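Local coordinates for protein nucleoporin nup120 (Schizosaccharomyces pombe, PDB 4GQ2) that forms part of the nuclear pore complex, as a structural component that can also serve as a docking partner for transport factors, at residues A[839-844]-A[869-874]; A[884-889]-A[896-901]; A[128-133]-A[138-143]. One frame throughout, in Å; residues are numbered along the deposited sequence.

Overall arrangement
Contact 3 comes first along the chain, then contact 1, then contact 2. Contact 3 is a hairpin in the beta-propeller domain. It pairs strands 126-133 and 138-143, the two inner strands of a four-stranded antiparallel sheet. Contacts 1 and 2 lie in the helical HEAT-repeat region, with centres about 12 Å apart. Contact 1 sets the start of helix 840-852 against a loop. Contact 2 packs helix 881-889 on helix 895-909. Contacts 1 and 2 touch, because Gln-884 reaches back to segment 869-874. The centre of contact 3 lies about 59 Å from that of contact 1 and 64 Å from that of contact 2. The chain thus joins a propeller to a distant helical part.

Contact 1: A[839-844]-A[869-874]; sequences DPIAVY and VLYSHT
The ring of Tyr-871 has Ile-841 over one face, while Pro-840 approaches it obliquely. This joins the first turn of helix 840-852 to the loop between helices 856-864 and 881-889, in the HEAT-repeat region of the protein. Ile-841 CG1 lies 4.0 Å from the centroid of the Tyr-871 ring. It is 18° off the ring normal, so the contact is a CH-pi interaction, offset toward the rim. The methyl end reaches further: Ile-841 CD1 comes to 3.4 Å from Tyr-871 CD1 and 3.6 Å from Tyr-871 CE1. The torsion of Ile-841 explains this, since CG1 is anti to the carbonyl carbon (chi1 -63°) and CD1 continues the extended chain (chi2 168°) to the ring.

Pro-840 comes in on the same side of the ring plane, but near the CE2 rim. Its CB is 3.6 Å from Tyr-871 CE2, and the two side chains meet at about a right angle. The ring is therefore touched along CD1 and CE1 by the isoleucine and at CE2 by the proline. No hydrogen bond links the two segments. With an alanine in place of Tyr-871, Ile-841 and Pro-840 would probably lose the ring they rest on, and a gap would open between the loop and the start of the helix.

The backbone of the loop is held by helix 881-889. Gln-884 NE2 bonds to both Tyr-871 O and Thr-874 O. On the helix side, Val-843 N donates to Asp-839 O, which begins the regular helical bonding. Ile-841 also packs on Thr-814 of helix 812-822 and on Phe-877, later in the same loop as Tyr-871. At the far end of the tyrosine, CG and CD of Pro-840 each lie 3.8 Å from Tyr-871 OH.

Contact 2: A[884-889]-A[896-901]; sequences QEIAEK and LSCYYL
Helix segments 884-889 and 896-901 run closer to antiparallel than parallel, with 138° between their directions and 9.3 Å between their axes at closest approach. They belong to two consecutive helices, 881-889 and 895-909, joined by a short turn. This is a helical hairpin within the HEAT-repeat region. The backbones come nearest at Ala-887 and Cys-898, whose CA atoms are 6.1 Å apart.

Ile-886 carries most of the packing, through its CG2 methyl. CG1 is anti to the carbonyl carbon (chi1 -71°), which leaves CG2 anti to the backbone N and turned to the other helix. Ile-886 CG2 lies 3.9 Å from Cys-898 CB and 4.0 Å from Cys-898 SG. A turn further on, Leu-901 brings in one of its two methyls, and Leu-901 CD1 is 4.1 Å from Ile-886 CG2. This single methyl, CG2, is met by two residues three apart on the facing helix.

Cys-898 points its CB toward helix 881-889. Its sulfur also reaches the backbone there, with Cys-898 SG 4.2 Å from Ala-887 CA. The small alanine side chain probably helps the sulfur to come this close to the main chain.

The pair is covered by more of the helical region. Leu-901 also packs on Ile-938 and Glu-941 of helix 932-949, and Cys-898 on Phe-883 of helix 881-889. On other sides of helix 895-909, Tyr-899 OH bonds to Phe-863 O and Ser-897 OG to Ala-923 O.

No hydrogen bond crosses between the two segments, and all four touching residues are buried. Methyls, the CB and sulfur of Cys-898 and the CA of Ala-887 make the contact, so the two segments are held together by van der Waals and hydrophobic packing.

Contact 3: A[128-133]-A[138-143]; sequences IIYAIT and LYYIRL
Hydrogen bonds between Ile-129 and Ile-141 and between Ala-131 and Tyr-139 join strands 126-133 and 138-143 into an antiparallel hairpin. It belongs to the beta-propeller domain. Each of these pairs bonds in both directions. Ile-129 N donates to Ile-141 O at 2.7 Å, and Ile-141 N returns a bond to Ile-129 O that is nearly straight, at 175°. Ala-131 N to Tyr-139 O is longer, at 3.0 Å. Non-hydrogen-bonded pairs lie between and beyond them. There CA-H...O contacts add to the pairing, as from Tyr-130 CA to Tyr-139 O.

The aromatic contact is on the face that includes Ile-128, Tyr-130, Ile-132, Leu-138 and Tyr-140. Tyr-140 turns its edge to the face of the Tyr-130 ring in an offset edge-to-face pair. The centroids are 5.4 Å apart and the planes stand at 64°. With chi1 at -178°, the Tyr-140 ring swings away from its own N and lies alongside Tyr-130. Tyr-140 CD1 comes within 3.5 Å of Tyr-130 CE1.

Apolar contacts fill in around the rings. Ile-128 CG1 lies 3.6 Å from Tyr-140 CZ, and Ile-132 CG1 meets Leu-138 CD1 at 3.9 Å. From the face of Ile-129 and Ile-141, Ile-129 CD1 meets Leu-143 CD1 at 3.8 Å. Thr-133 CG2 reaches the edge of the Tyr-139 ring, 3.6 Å from CE2.

The two strands are the inner pair of a four-stranded sheet, flanked by strands 115-121 and 160-163. The tyrosine face packs on the next sheet along the chain, at strands 173-178 and 193-199. Tyr-130 OH bonds to Ser-180 O and Tyr-140 OH to Thr-181 O, in the turn after strand 173-178. On the other face, Tyr-139 meets Phe-107 edge-to-face and packs on Val-27 and on strand 160-163.

Contact 1: A[839-844]-A[869-874]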
loop_
_atom_site.group_PDB
_atom_site.type_symbol
_atom_site.label_atom_id
_atom_site.label_comp_id
_atom_site.label_asym_id
_atom_site.label_seq_id
_atom_site.Cartn_x
_atom_site.Cartn_y
_atom_site.Cartn_z
ATOM N N ASP A 839 10.591 -22.562 -7.087
ATOM C CA ASP A 839 11.353 -22.632 -8.343
ATOM C C ASP A 839 12.774 -22.073 -8.139
ATOM O O ASP A 839 12.964 -21.137 -7.360
ATOM C CB ASP A 839 10.647 -21.850 -9.465
ATOM C CG ASP A 839 9.199 -22.281 -9.673
ATOM O OD1 ASP A 839 8.880 -23.462 -9.427
ATOM O OD2 ASP A 839 8.374 -21.433 -10.088
ATOM N N PRO A 840 13.774 -22.652 -8.832
ATOM C CA PRO A 840 15.156 -22.202 -8.664
ATOM C C PRO A 840 15.378 -20.702 -8.851
ATOM O O PRO A 840 16.052 -20.086 -8.028
ATOM C CB PRO A 840 15.913 -23.022 -9.713
ATOM C CG PRO A 840 15.149 -24.310 -9.759
ATOM C CD PRO A 840 13.703 -23.915 -9.594
ATOM N N ILE A 841 14.818 -20.116 -9.906
ATOM C CA ILE A 841 14.917 -18.660 -10.123
ATOM C C ILE A 841 14.372 -17.871 -8.919
ATOM O O ILE A 841 14.958 -16.866 -8.513
ATOM C CB ILE A 841 14.216 -18.224 -11.434
ATOM C CG1 ILE A 841 14.904 -18.876 -12.638
ATOM C CG2 ILE A 841 14.225 -16.703 -11.600
ATOM C CD1 ILE A 841 14.130 -18.759 -13.931
ATOM N N ALA A 842 13.264 -18.347 -8.349
ATOM C CA ALA A 842 12.630 -17.704 -7.207
ATOM C C ALA A 842 13.540 -17.752 -5.995
ATOM O O ALA A 842 13.780 -16.730 -5.345
ATOM C CB ALA A 842 11.289 -18.366 -6.899
ATOM N N VAL A 843 14.054 -18.944 -5.714
ATOM C CA VAL A 843 14.932 -19.169 -4.577
ATOM C C VAL A 843 16.224 -18.349 -4.713
ATOM O O VAL A 843 16.682 -17.728 -3.747
ATOM C CB VAL A 843 15.206 -20.680 -4.369
ATOM C CG1 VAL A 843 16.059 -20.914 -3.124
ATOM C CG2 VAL A 843 13.885 -21.442 -4.233
ATOM N N TYR A 844 16.776 -18.315 -5.924
ATOM C CA TYR A 844 17.946 -17.504 -6.225
ATOM C C TYR A 844 17.639 -16.037 -5.943
ATOM O O TYR A 844 18.466 -15.306 -5.377
ATOM C CB TYR A 844 18.369 -17.704 -7.690
ATOM C CG TYR A 844 19.465 -16.768 -8.151
ATOM C CD1 TYR A 844 20.786 -16.964 -7.756
ATOM C CD2 TYR A 844 19.182 -15.680 -8.982
ATOM C CE1 TYR A 844 21.796 -16.110 -8.175
ATOM C CE2 TYR A 844 20.191 -14.817 -9.400
ATOM C CZ TYR A 844 21.495 -15.043 -8.990
ATOM O OH TYR A 844 22.503 -14.194 -9.381
ATOM N N VAL A 869 21.538 -24.100 -12.815
ATOM C CA VAL A 869 22.071 -25.010 -13.844
ATOM C C VAL A 869 21.185 -25.142 -15.097
ATOM O O VAL A 869 21.692 -25.302 -16.209
ATOM C CB VAL A 869 22.445 -26.383 -13.223
ATOM C CG1 VAL A 869 22.262 -27.533 -14.202
ATOM C CG2 VAL A 869 23.869 -26.340 -12.700
ATOM N N LEU A 870 19.872 -25.042 -14.916
ATOM C CA LEU A 870 18.933 -25.169 -16.030
ATOM C C LEU A 870 18.542 -23.829 -16.659
ATOM O O LEU A 870 17.659 -23.781 -17.513
ATOM C CB LEU A 870 17.684 -25.951 -15.593
ATOM C CG LEU A 870 17.931 -27.367 -15.048
ATOM C CD1 LEU A 870 16.681 -27.958 -14.403
ATOM C CD2 LEU A 870 18.483 -28.290 -16.130
ATOM N N TYR A 871 19.223 -22.754 -16.273
ATOM C CA TYR A 871 18.790 -21.401 -16.636
ATOM C C TYR A 871 19.880 -20.527 -17.271
ATOM O O TYR A 871 19.810 -19.299 -17.235
ATOM C CB TYR A 871 18.122 -20.718 -15.418
ATOM C CG TYR A 871 16.991 -21.547 -14.840
ATOM C CD1 TYR A 871 15.700 -21.441 -15.343
ATOM C CD2 TYR A 871 17.227 -22.483 -13.835
ATOM C CE1 TYR A 871 14.664 -22.221 -14.843
ATOM C CE2 TYR A 871 16.202 -23.272 -13.332
ATOM C CZ TYR A 871 14.921 -23.136 -13.837
ATOM O OH TYR A 871 13.897 -23.914 -13.339
ATOM N N SER A 872 20.865 -21.166 -17.897
ATOM C CA SER A 872 21.946 -20.443 -18.582
ATOM C C SER A 872 21.538 -19.844 -19.938
ATOM O O SER A 872 22.299 -19.076 -20.533
ATOM C CB SER A 872 23.179 -21.337 -18.743
ATOM O OG SER A 872 22.907 -22.452 -19.576
ATOM N N HIS A 873 20.337 -20.175 -20.409
ATOM C CA HIS A 873 19.842 -19.669 -21.699
ATOM C C HIS A 873 18.696 -18.698 -21.583
ATOM O O HIS A 873 18.493 -17.867 -22.473
ATOM C CB HIS A 873 19.459 -20.825 -22.622
ATOM C CG HIS A 873 20.601 -21.776 -22.917
ATOM N ND1 HIS A 873 21.662 -21.426 -23.676
ATOM C CD2 HIS A 873 20.818 -23.099 -22.523
ATOM C CE1 HIS A 873 22.513 -22.470 -23.762
ATOM N NE2 HIS A 873 21.997 -23.491 -23.057
ATOM N N THR A 874 17.951 -18.792 -20.480
ATOM C CA THR A 874 16.710 -18.031 -20.260
ATOM C C THR A 874 16.875 -16.515 -20.416
ATOM O O THR A 874 17.762 -15.901 -19.809
ATOM C CB THR A 874 16.114 -18.339 -18.871
ATOM O OG1 THR A 874 16.291 -19.727 -18.569
ATOM C CG2 THR A 874 14.628 -17.992 -18.823
#

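Contact 2: A[884-889]-A[896-901]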
loop_
_atom_site.group_PDB
_atom_site.type_symbol
_atom_site.label_atom_id
_atom_site.label_comp_id
_atom_site.label_asym_id
_atom_site.label_seq_id
_atom_site.Cartn_x
_atom_site.Cartn_y
_atom_site.Cartn_z
ATOM N N GLN A 884 24.799 -15.930 -16.547
ATOM C CA GLN A 884 24.765 -16.346 -17.947
ATOM C C GLN A 884 25.978 -15.885 -18.752
ATOM O O GLN A 884 26.342 -16.527 -19.738
ATOM C CB GLN A 884 23.475 -15.886 -18.613
ATOM C CG GLN A 884 22.281 -16.735 -18.231
ATOM C CD GLN A 884 20.976 -16.139 -18.708
ATOM O OE1 GLN A 884 20.902 -14.948 -19.010
ATOM N NE2 GLN A 884 19.935 -16.966 -18.776
ATOM N N GLU A 885 26.593 -14.780 -18.333
ATOM C CA GLU A 885 27.827 -14.300 -18.954
ATOM C C GLU A 885 28.959 -15.293 -18.708
ATOM O O GLU A 885 29.753 -15.584 -19.611
ATOM C CB GLU A 885 28.208 -12.923 -18.413
ATOM C CG GLU A 885 27.443 -11.773 -19.048
ATOM C CD GLU A 885 27.711 -10.432 -18.384
ATOM O OE1 GLU A 885 28.489 -10.378 -17.405
ATOM O OE2 GLU A 885 27.133 -9.428 -18.846
ATOM N N ILE A 886 29.011 -15.804 -17.481
ATOM C CA ILE A 886 29.965 -16.832 -17.087
ATOM C C ILE A 886 29.668 -18.150 -17.813
ATOM O O ILE A 886 30.586 -18.805 -18.304
ATOM C CB ILE A 886 29.991 -17.010 -15.551
ATOM C CG1 ILE A 886 30.655 -15.785 -14.897
ATOM C CG2 ILE A 886 30.714 -18.295 -15.151
ATOM C CD1 ILE A 886 30.450 -15.672 -13.396
ATOM N N ALA A 887 28.389 -18.515 -17.903
ATOM C CA ALA A 887 27.986 -19.744 -18.581
ATOM C C ALA A 887 28.376 -19.735 -20.059
ATOM O O ALA A 887 28.849 -20.748 -20.586
ATOM C CB ALA A 887 26.494 -19.970 -18.432
ATOM N N GLU A 888 28.175 -18.593 -20.714
ATOM C CA GLU A 888 28.525 -18.428 -22.121
ATOM C C GLU A 888 30.041 -18.467 -22.321
ATOM O O GLU A 888 30.533 -19.112 -23.252
ATOM C CB GLU A 888 27.960 -17.124 -22.683
ATOM C CG GLU A 888 27.903 -17.109 -24.205
ATOM C CD GLU A 888 27.916 -15.713 -24.798
ATOM O OE1 GLU A 888 27.820 -14.726 -24.034
ATOM O OE2 GLU A 888 28.025 -15.603 -26.039
ATOM N N LYS A 889 30.768 -17.778 -21.443
ATOM C CA LYS A 889 32.230 -17.757 -21.487
ATOM C C LYS A 889 32.812 -19.174 -21.477
ATOM O O LYS A 889 33.784 -19.457 -22.175
ATOM C CB LYS A 889 32.791 -16.931 -20.325
ATOM C CG LYS A 889 34.249 -16.538 -20.491
ATOM C CD LYS A 889 34.714 -15.595 -19.395
ATOM C CE LYS A 889 34.158 -14.193 -19.584
ATOM N NZ LYS A 889 34.476 -13.323 -18.419
ATOM N N LEU A 896 27.331 -26.316 -12.766
ATOM C CA LEU A 896 27.368 -26.257 -11.307
ATOM C C LEU A 896 28.499 -25.344 -10.875
ATOM O O LEU A 896 28.283 -24.412 -10.101
ATOM C CB LEU A 896 27.540 -27.644 -10.669
ATOM C CG LEU A 896 26.647 -28.001 -9.463
ATOM C CD1 LEU A 896 27.283 -29.068 -8.578
ATOM C CD2 LEU A 896 26.257 -26.788 -8.625
ATOM N N SER A 897 29.697 -25.611 -11.399
ATOM C CA SER A 897 30.885 -24.808 -11.104
ATOM C C SER A 897 30.685 -23.342 -11.455
ATOM O O SER A 897 31.055 -22.460 -10.669
ATOM C CB SER A 897 32.110 -25.358 -11.840
ATOM O OG SER A 897 32.594 -26.533 -11.216
ATOM N N CYS A 898 30.101 -23.090 -12.633
ATOM C CA CYS A 898 29.788 -21.726 -13.086
ATOM C C CYS A 898 28.920 -20.987 -12.069
ATOM O O CYS A 898 29.171 -19.821 -11.751
ATOM C CB CYS A 898 29.083 -21.756 -14.446
ATOM S SG CYS A 898 30.161 -22.151 -15.846
ATOM N N TYR A 899 27.907 -21.690 -11.566
ATOM C CA TYR A 899 27.004 -21.176 -10.550
ATOM C C TYR A 899 27.784 -20.838 -9.283
ATOM O O TYR A 899 27.674 -19.722 -8.771
ATOM C CB TYR A 899 25.874 -22.190 -10.291
ATOM C CG TYR A 899 24.923 -21.835 -9.159
ATOM C CD1 TYR A 899 24.052 -20.751 -9.266
ATOM C CD2 TYR A 899 24.879 -22.609 -7.987
ATOM C CE1 TYR A 899 23.176 -20.436 -8.239
ATOM C CE2 TYR A 899 24.008 -22.303 -6.955
ATOM C CZ TYR A 899 23.162 -21.211 -7.085
ATOM O OH TYR A 899 22.293 -20.888 -6.070
ATOM N N TYR A 900 28.591 -21.781 -8.799
ATOM C CA TYR A 900 29.416 -21.545 -7.605
ATOM C C TYR A 900 30.456 -20.429 -7.794
ATOM O O TYR A 900 30.732 -19.672 -6.854
ATOM C CB TYR A 900 30.080 -22.837 -7.118
ATOM C CG TYR A 900 29.134 -23.844 -6.485
ATOM C CD1 TYR A 900 28.046 -23.432 -5.713
ATOM C CD2 TYR A 900 29.345 -25.213 -6.638
ATOM C CE1 TYR A 900 27.183 -24.355 -5.130
ATOM C CE2 TYR A 900 28.494 -26.141 -6.057
ATOM C CZ TYR A 900 27.414 -25.707 -5.307
ATOM O OH TYR A 900 26.570 -26.626 -4.733
ATOM N N LEU A 901 31.020 -20.326 -9.004
ATOM C CA LEU A 901 31.891 -19.201 -9.370
ATOM C C LEU A 901 31.123 -17.881 -9.293
ATOM O O LEU A 901 31.603 -16.903 -8.709
ATOM C CB LEU A 901 32.458 -19.362 -10.786
ATOM C CG LEU A 901 33.876 -18.861 -11.126
ATOM C CD1 LEU A 901 33.963 -18.441 -12.594
ATOM C CD2 LEU A 901 34.400 -17.742 -10.229
#

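Contact 3: A[128-133]-A[138-143]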
loop_
_atom_site.group_PDB
_atom_site.type_symbol
_atom_site.label_atom_id
_atom_site.label_comp_id
_atom_site.label_asym_id
_atom_site.label_seq_id
_atom_site.Cartn_x
_atom_site.Cartn_y
_atom_site.Cartn_z
ATOM N N ILE A 128 -2.880 28.327 -23.551
ATOM C CA ILE A 128 -3.214 29.629 -22.982
ATOM C C ILE A 128 -4.354 29.497 -21.973
ATOM O O ILE A 128 -5.305 28.748 -22.201
ATOM C CB ILE A 128 -3.590 30.621 -24.117
ATOM C CG1 ILE A 128 -2.345 31.354 -24.627
ATOM C CG2 ILE A 128 -4.634 31.635 -23.678
ATOM C CD1 ILE A 128 -1.531 30.585 -25.648
ATOM N N ILE A 129 -4.247 30.208 -20.851
ATOM C CA ILE A 129 -5.378 30.350 -19.935
ATOM C C ILE A 129 -5.827 31.809 -19.810
ATOM O O ILE A 129 -5.021 32.696 -19.508
ATOM C CB ILE A 129 -5.071 29.819 -18.522
ATOM C CG1 ILE A 129 -4.515 28.402 -18.583
ATOM C CG2 ILE A 129 -6.329 29.854 -17.651
ATOM C CD1 ILE A 129 -3.777 28.005 -17.324
ATOM N N TYR A 130 -7.116 32.037 -20.052
ATOM C CA TYR A 130 -7.780 33.286 -19.702
ATOM C C TYR A 130 -8.420 33.123 -18.329
ATOM O O TYR A 130 -9.171 32.172 -18.102
ATOM C CB TYR A 130 -8.886 33.616 -20.703
ATOM C CG TYR A 130 -8.450 33.801 -22.137
ATOM C CD1 TYR A 130 -7.967 35.032 -22.590
ATOM C CD2 TYR A 130 -8.550 32.755 -23.050
ATOM C CE1 TYR A 130 -7.576 35.204 -23.911
ATOM C CE2 TYR A 130 -8.159 32.915 -24.372
ATOM C CZ TYR A 130 -7.676 34.139 -24.798
ATOM O OH TYR A 130 -7.297 34.294 -26.111
ATOM N N ALA A 131 -8.133 34.056 -17.423
ATOM C CA ALA A 131 -8.721 34.057 -16.087
ATOM C C ALA A 131 -9.181 35.449 -15.672
ATOM O O ALA A 131 -8.465 36.434 -15.864
ATOM C CB ALA A 131 -7.735 33.503 -15.072
ATOM N N ILE A 132 -10.388 35.516 -15.112
ATOM C CA ILE A 132 -10.953 36.764 -14.604
ATOM C C ILE A 132 -11.256 36.604 -13.123
ATOM O O ILE A 132 -11.888 35.627 -12.694
ATOM C CB ILE A 132 -12.234 37.182 -15.373
ATOM C CG1 ILE A 132 -11.901 37.518 -16.833
ATOM C CG2 ILE A 132 -12.899 38.375 -14.700
ATOM C CD1 ILE A 132 -13.080 37.470 -17.786
ATOM N N THR A 133 -10.796 37.572 -12.344
ATOM C CA THR A 133 -10.960 37.533 -10.908
ATOM C C THR A 133 -12.163 38.380 -10.493
ATOM O O THR A 133 -12.739 39.087 -11.318
ATOM C CB THR A 133 -9.674 38.003 -10.204
ATOM O OG1 THR A 133 -9.369 39.344 -10.602
ATOM C CG2 THR A 133 -8.510 37.098 -10.587
ATOM N N LEU A 138 -8.406 40.831 -16.137
ATOM C CA LEU A 138 -8.273 39.715 -17.071
ATOM C C LEU A 138 -6.808 39.308 -17.199
ATOM O O LEU A 138 -5.944 40.129 -17.520
ATOM C CB LEU A 138 -8.844 40.074 -18.449
ATOM C CG LEU A 138 -8.466 39.169 -19.633
ATOM C CD1 LEU A 138 -9.149 37.805 -19.571
ATOM C CD2 LEU A 138 -8.788 39.849 -20.953
ATOM N N TYR A 139 -6.533 38.032 -16.950
ATOM C CA TYR A 139 -5.174 37.534 -17.014
ATOM C C TYR A 139 -4.991 36.608 -18.190
ATOM O O TYR A 139 -5.845 35.771 -18.467
ATOM C CB TYR A 139 -4.801 36.823 -15.729
ATOM C CG TYR A 139 -4.798 37.708 -14.506
ATOM C CD1 TYR A 139 -3.663 38.445 -14.156
ATOM C CD2 TYR A 139 -5.924 37.794 -13.684
ATOM C CE1 TYR A 139 -3.652 39.250 -13.022
ATOM C CE2 TYR A 139 -5.919 38.590 -12.545
ATOM C CZ TYR A 139 -4.784 39.315 -12.218
ATOM O OH TYR A 139 -4.786 40.106 -11.088
ATOM N N TYR A 140 -3.868 36.773 -18.880
ATOM C CA TYR A 140 -3.560 35.987 -20.063
ATOM C C TYR A 140 -2.285 35.191 -19.787
ATOM O O TYR A 140 -1.169 35.724 -19.894
ATOM C CB TYR A 140 -3.406 36.914 -21.274
ATOM C CG TYR A 140 -3.134 36.216 -22.584
ATOM C CD1 TYR A 140 -4.174 35.713 -23.360
ATOM C CD2 TYR A 140 -1.838 36.075 -23.059
ATOM C CE1 TYR A 140 -3.927 35.085 -24.571
ATOM C CE2 TYR A 140 -1.578 35.445 -24.265
ATOM C CZ TYR A 140 -2.618 34.953 -25.016
ATOM O OH TYR A 140 -2.333 34.328 -26.214
ATOM N N ILE A 141 -2.469 33.921 -19.420
ATOM C CA ILE A 141 -1.378 33.072 -18.932
ATOM C C ILE A 141 -0.931 32.041 -19.963
ATOM O O ILE A 141 -1.734 31.228 -20.434
ATOM C CB ILE A 141 -1.759 32.358 -17.614
ATOM C CG1 ILE A 141 -2.082 33.376 -16.518
ATOM C CG2 ILE A 141 -0.631 31.444 -17.146
ATOM C CD1 ILE A 141 -2.925 32.810 -15.391
ATOM N N ARG A 142 0.353 32.085 -20.311
ATOM C CA ARG A 142 0.947 31.112 -21.227
ATOM C C ARG A 142 1.578 29.953 -20.458
ATOM O O ARG A 142 2.439 30.163 -19.606
ATOM C CB ARG A 142 2.000 31.766 -22.120
ATOM C CG ARG A 142 1.466 32.457 -23.365
ATOM C CD ARG A 142 2.604 32.653 -24.357
ATOM N NE ARG A 142 2.391 33.750 -25.302
ATOM C CZ ARG A 142 2.596 35.037 -25.028
ATOM N NH1 ARG A 142 2.996 35.421 -23.821
ATOM N NH2 ARG A 142 2.386 35.948 -25.965
ATOM N N LEU A 143 1.140 28.736 -20.763
ATOM C CA LEU A 143 1.635 27.548 -20.078
ATOM C C LEU A 143 2.837 26.965 -20.786
ATOM O O LEU A 143 2.820 26.766 -22.002
ATOM C CB LEU A 143 0.549 26.474 -19.997
ATOM C CG LEU A 143 -0.649 26.688 -19.071
ATOM C CD1 LEU A 143 -1.695 25.614 -19.332
ATOM C CD2 LEU A 143 -0.222 26.692 -17.610
#